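EvpC (Edwardsiella tarda, PDB 3EAA) is an Hcp-family protein of the type VI secretion system that assembles into hexamers, probably forming rings that stack into the tube expelled during secretion. Local coordinates at residues A[53-57]-A[127-133]; A[134-138]-A[148-152]. Numbering follows the deposited sequence.

Contact 1: residues A[53-57]-A[127-133]; sequences MMSVL and DFAYKEV
In the Hcp-type beta barrel, strand 123-129 pairs antiparallel with strand 52-62 and then hands the chain over, through a classic beta bulge at Lys131 and Glu132 opposite Thr103, to strand 132-134 of the other sheet. The hydrogen-bonded pair Leu57–Phe128 sets the register, CA to CA 5.2 Å: Phe128 N donates to Leu57 O at 3.0 Å, and the return bond from Leu57 N to Phe128 O is weak at 3.3 Å. Tyr130, the residue most covered, is extended (phi/psi -152/-178) with chi1 p. This carries its ring across to 53-57, where Val56 CA lies at the ring edge, 4.0 Å from Tyr130 CE1; Trp32 also bonds the phenol oxygen. Leu57 (chi1 t, chi2 p) and Phe128 (chi1 m) share one sheet face, with Leu57 CD2 4.1 Å from Phe128 CD1, over Leu83 of strand 80-88. Val56, chi1 t, lays CG1 3.7 Å from Asp127 CB; Val56 CG1 to Phe128 O is tight, 2.9 Å. Beyond the paired residues, Tyr130 OH donates to Ser55 O at 2.6 Å.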
loop_
_atom_site.group_PDB
_atom_site.type_symbol
_atom_site.label_atom_id
_atom_site.label_comp_id
_atom_site.label_asym_id
_atom_site.label_seq_id
_atom_site.Cartn_x
_atom_site.Cartn_y
_atom_site.Cartn_z
HETATM N N MSE A 53 17.410 16.342 -16.761
HETATM C CA MSE A 53 16.021 16.474 -16.771
HETATM C C MSE A 53 15.217 16.948 -15.683
HETATM O O MSE A 53 15.542 16.764 -14.575
HETATM C CB MSE A 53 15.368 15.364 -17.468
HETATM C CG MSE A 53 14.004 15.718 -17.956
HETATM SE SE MSE A 53 13.621 15.274 -20.173
HETATM C CE MSE A 53 12.229 16.689 -19.032
HETATM N N MSE A 54 14.085 17.501 -16.069
HETATM C CA MSE A 54 13.176 18.203 -15.215
HETATM C C MSE A 54 11.772 17.690 -15.200
HETATM O O MSE A 54 11.290 17.139 -16.132
HETATM C CB MSE A 54 13.249 19.692 -15.472
HETATM C CG MSE A 54 14.558 20.171 -15.732
HETATM SE SE MSE A 54 14.466 22.232 -16.682
HETATM C CE MSE A 54 14.597 22.044 -14.436
ATOM N N SER A 55 11.117 17.895 -14.081
ATOM C CA SER A 55 9.751 17.465 -13.873
ATOM C C SER A 55 8.647 18.471 -13.955
ATOM O O SER A 55 8.871 19.615 -13.845
ATOM C CB SER A 55 9.601 16.629 -12.615
ATOM O OG SER A 55 9.181 17.368 -11.547
ATOM N N VAL A 56 7.434 18.033 -14.181
ATOM C CA VAL A 56 6.339 18.975 -14.159
ATOM C C VAL A 56 6.236 19.526 -12.748
ATOM O O VAL A 56 6.783 18.944 -11.805
ATOM C CB VAL A 56 5.035 18.286 -14.561
ATOM C CG1 VAL A 56 3.924 19.290 -14.677
ATOM C CG2 VAL A 56 5.222 17.559 -15.882
ATOM N N LEU A 57 5.567 20.665 -12.608
ATOM C CA LEU A 57 5.267 21.210 -11.293
ATOM C C LEU A 57 3.853 20.793 -10.960
ATOM O O LEU A 57 2.961 20.915 -11.791
ATOM C CB LEU A 57 5.354 22.729 -11.312
ATOM C CG LEU A 57 4.789 23.435 -10.081
ATOM C CD1 LEU A 57 5.821 23.516 -8.979
ATOM C CD2 LEU A 57 4.310 24.824 -10.438
ATOM N N ASP A 127 -1.114 20.050 -13.095
ATOM C CA ASP A 127 0.232 19.813 -13.576
ATOM C C ASP A 127 0.598 20.824 -14.652
ATOM O O ASP A 127 -0.082 20.953 -15.670
ATOM C CB ASP A 127 0.390 18.376 -14.080
ATOM C CG ASP A 127 0.549 17.373 -12.941
ATOM O OD1 ASP A 127 0.294 17.746 -11.777
ATOM O OD2 ASP A 127 0.948 16.215 -13.202
ATOM N N PHE A 128 1.683 21.544 -14.398
ATOM C CA PHE A 128 2.153 22.592 -15.277
ATOM C C PHE A 128 3.409 22.172 -16.022
ATOM O O PHE A 128 4.485 22.062 -15.430
ATOM C CB PHE A 128 2.456 23.835 -14.463
ATOM C CG PHE A 128 1.241 24.569 -14.005
ATOM C CD1 PHE A 128 0.868 24.543 -12.684
ATOM C CD2 PHE A 128 0.485 25.307 -14.895
ATOM C CE1 PHE A 128 -0.241 25.233 -12.254
ATOM C CE2 PHE A 128 -0.618 26.000 -14.471
ATOM C CZ PHE A 128 -0.986 25.964 -13.148
ATOM N N ALA A 129 3.266 21.922 -17.321
ATOM C CA ALA A 129 4.422 21.676 -18.177
ATOM C C ALA A 129 5.047 23.005 -18.628
ATOM O O ALA A 129 4.353 24.016 -18.723
ATOM C CB ALA A 129 4.022 20.832 -19.363
ATOM N N TYR A 130 6.351 23.004 -18.896
ATOM C CA TYR A 130 7.074 24.246 -19.192
ATOM C C TYR A 130 8.298 24.060 -20.098
ATOM O O TYR A 130 8.579 22.959 -20.563
ATOM C CB TYR A 130 7.478 24.956 -17.887
ATOM C CG TYR A 130 8.231 24.091 -16.888
ATOM C CD1 TYR A 130 7.598 23.051 -16.210
ATOM C CD2 TYR A 130 9.570 24.329 -16.612
ATOM C CE1 TYR A 130 8.284 22.274 -15.303
ATOM C CE2 TYR A 130 10.261 23.556 -15.703
ATOM C CZ TYR A 130 9.615 22.532 -15.055
ATOM O OH TYR A 130 10.315 21.765 -14.152
ATOM N N LYS A 131 9.015 25.149 -20.358
ATOM C CA LYS A 131 10.226 25.085 -21.171
ATOM C C LYS A 131 11.449 25.518 -20.379
ATOM O O LYS A 131 12.524 24.936 -20.523
ATOM C CB LYS A 131 10.097 25.957 -22.421
ATOM C CG LYS A 131 9.289 25.331 -23.544
ATOM C CD LYS A 131 9.933 24.059 -24.053
ATOM C CE LYS A 131 9.238 23.574 -25.310
ATOM N NZ LYS A 131 9.756 22.261 -25.767
ATOM N N GLU A 132 11.283 26.544 -19.547
ATOM C CA GLU A 132 12.404 27.129 -18.819
ATOM C C GLU A 132 11.998 27.545 -17.405
ATOM O O GLU A 132 10.816 27.632 -17.099
ATOM C CB GLU A 132 12.966 28.321 -19.596
ATOM C CG GLU A 132 13.536 27.954 -20.964
ATOM C CD GLU A 132 14.003 29.166 -21.750
ATOM O OE1 GLU A 132 13.375 30.242 -21.632
ATOM O OE2 GLU A 132 14.994 29.043 -22.498
ATOM N N VAL A 133 12.978 27.809 -16.547
ATOM C CA VAL A 133 12.695 28.056 -15.136
ATOM C C VAL A 133 13.910 28.542 -14.360
ATOM O O VAL A 133 15.043 28.349 -14.787
ATOM C CB VAL A 133 12.230 26.779 -14.449
ATOM C CG1 VAL A 133 13.431 25.857 -14.218
ATOM C CG2 VAL A 133 11.554 27.113 -13.134
#

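Contact 2: residues A[134-138]-A[148-152]; sequences TWEYV and GKIGP
Two arms of the long excursion between strands 132-134 and 154-156 of the Hcp barrel run antiparallel here, their end-to-end directions 172° apart, as an irregular hairpin-like extension. Thr134, chi1 m, starts the contact with CG2 4.1 Å from Pro152 CB. Trp135 (phi/psi -82/-75) breaks the extended run; its ring meets that of Trp32 and, in the third subunit, NE1 bonds Ser72 OG. Glu136 takes a positive phi (59/117), and its CA lies 4.3 Å from that of Pro152. Its m,t side chain crosses the proline, CG to Pro152 CB a tight 3.2 Å, and ends in a salt bridge from OE1 to Lys149 NZ at 3.3 Å. Tyr137 returns to extended geometry (-131/153), and with chi1 t its ring edge meets Ile150, CD2 to CG1 3.9 Å. Val138, chi1 t, packs CG2 against Lys149 CG at 3.5 Å. Between 134-138 and 148-152 the backbone hydrogen bond is short and nearly straight: Ile150 N to Tyr137 O, 2.7 Å, 170° at the hydrogen.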
loop_
_atom_site.group_PDB
_atom_site.type_symbol
_atom_site.label_atom_id
_atom_site.label_comp_id
_atom_site.label_asym_id
_atom_site.label_seq_id
_atom_site.Cartn_x
_atom_site.Cartn_y
_atom_site.Cartn_z
ATOM N N THR A 134 13.659 29.129 -13.189
ATOM C CA THR A 134 14.698 29.728 -12.355
ATOM C C THR A 134 14.425 29.536 -10.860
ATOM O O THR A 134 13.287 29.624 -10.427
ATOM C CB THR A 134 14.795 31.224 -12.641
ATOM O OG1 THR A 134 15.057 31.418 -14.035
ATOM C CG2 THR A 134 15.909 31.848 -11.828
ATOM N N TRP A 135 15.464 29.287 -10.064
ATOM C CA TRP A 135 15.251 29.008 -8.639
ATOM C C TRP A 135 15.078 30.243 -7.751
ATOM O O TRP A 135 13.973 30.527 -7.304
ATOM C CB TRP A 135 16.336 28.114 -8.028
ATOM C CG TRP A 135 17.122 27.268 -8.966
ATOM C CD1 TRP A 135 18.479 27.145 -8.996
ATOM C CD2 TRP A 135 16.617 26.416 -9.997
ATOM N NE1 TRP A 135 18.853 26.276 -9.984
ATOM C CE2 TRP A 135 17.737 25.815 -10.613
ATOM C CE3 TRP A 135 15.341 26.106 -10.458
ATOM C CZ2 TRP A 135 17.607 24.916 -11.673
ATOM C CZ3 TRP A 135 15.218 25.207 -11.517
ATOM C CH2 TRP A 135 16.348 24.626 -12.108
ATOM N N GLU A 136 16.172 30.946 -7.469
ATOM C CA GLU A 136 16.143 32.097 -6.551
ATOM C C GLU A 136 15.661 31.752 -5.144
ATOM O O GLU A 136 14.510 31.362 -4.933
ATOM C CB GLU A 136 15.277 33.229 -7.093
ATOM C CG GLU A 136 15.738 33.844 -8.388
ATOM C CD GLU A 136 14.993 35.125 -8.693
ATOM O OE1 GLU A 136 14.381 35.682 -7.759
ATOM O OE2 GLU A 136 15.018 35.582 -9.854
ATOM N N TYR A 137 16.554 31.930 -4.184
ATOM C CA TYR A 137 16.259 31.719 -2.777
ATOM C C TYR A 137 16.742 32.925 -1.972
ATOM O O TYR A 137 17.688 33.609 -2.367
ATOM C CB TYR A 137 16.992 30.475 -2.289
ATOM C CG TYR A 137 16.957 30.267 -0.785
ATOM C CD1 TYR A 137 15.891 29.608 -0.190
ATOM C CD2 TYR A 137 17.995 30.710 0.032
ATOM C CE1 TYR A 137 15.845 29.403 1.171
ATOM C CE2 TYR A 137 17.958 30.509 1.401
ATOM C CZ TYR A 137 16.876 29.849 1.968
ATOM O OH TYR A 137 16.805 29.632 3.332
ATOM N N VAL A 138 16.105 33.177 -0.837
ATOM C CA VAL A 138 16.519 34.255 0.048
ATOM C C VAL A 138 16.496 33.789 1.498
ATOM O O VAL A 138 15.449 33.380 1.996
ATOM C CB VAL A 138 15.589 35.477 -0.090
ATOM C CG1 VAL A 138 15.894 36.506 0.969
ATOM C CG2 VAL A 138 15.720 36.093 -1.472
ATOM N N GLY A 148 20.793 38.576 2.052
ATOM C CA GLY A 148 21.103 38.645 0.638
ATOM C C GLY A 148 20.422 37.554 -0.165
ATOM O O GLY A 148 20.209 36.451 0.321
ATOM N N LYS A 149 20.071 37.864 -1.405
ATOM C CA LYS A 149 19.445 36.877 -2.279
ATOM C C LYS A 149 20.476 35.949 -2.910
ATOM O O LYS A 149 21.555 36.388 -3.303
ATOM C CB LYS A 149 18.614 37.550 -3.373
ATOM C CG LYS A 149 17.857 36.556 -4.234
ATOM C CD LYS A 149 17.092 37.245 -5.354
ATOM C CE LYS A 149 15.782 37.848 -4.869
ATOM N NZ LYS A 149 14.983 38.362 -6.018
ATOM N N ILE A 150 20.128 34.668 -3.020
ATOM C CA ILE A 150 21.073 33.671 -3.511
ATOM C C ILE A 150 20.963 33.435 -5.012
ATOM O O ILE A 150 20.030 32.782 -5.484
ATOM C CB ILE A 150 20.959 32.334 -2.759
ATOM C CG1 ILE A 150 21.144 32.558 -1.255
ATOM C CG2 ILE A 150 21.994 31.338 -3.282
ATOM C CD1 ILE A 150 22.285 33.496 -0.900
ATOM N N GLY A 151 21.960 33.970 -5.723
ATOM C CA GLY A 151 22.061 33.983 -7.187
ATOM C C GLY A 151 20.983 33.199 -7.932
ATOM O O GLY A 151 20.995 31.967 -7.945
ATOM N N PRO A 152 20.043 33.926 -8.551
ATOM C CA PRO A 152 19.013 33.382 -9.444
ATOM C C PRO A 152 19.620 32.525 -10.549
ATOM O O PRO A 152 20.261 33.038 -11.467
ATOM C CB PRO A 152 18.397 34.644 -10.060
ATOM C CG PRO A 152 19.421 35.755 -9.759
ATOM C CD PRO A 152 19.909 35.382 -8.410
#

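Overall arrangement
Contacts 1 and 2 follow in series: contact 1 ends at Val133, and Thr134 opens contact 2. Their centres lie 19 Å apart, yet they touch where Met54 CE approaches Trp135 CH2 at 3.9 Å. Contact 1, largely buried, its centre 9 Å from that of the chain, lies where one barrel sheet passes into the other, Met54 CE meeting Val133 CG1 at 4.0 Å; contact 2, at 15 Å, sits in the partly exposed extension. Both reach subunit interfaces of the hexamer. Lys131 bonds backbone oxygens of Thr44 and Gly46 in the second subunit, while Met54 packs on Val75, and Tyr137 and Ile150 on Asp64 and Cys65, of the third. Neighbouring subunits thus meet both contacts, consistent with a ring-forming Hcp protein.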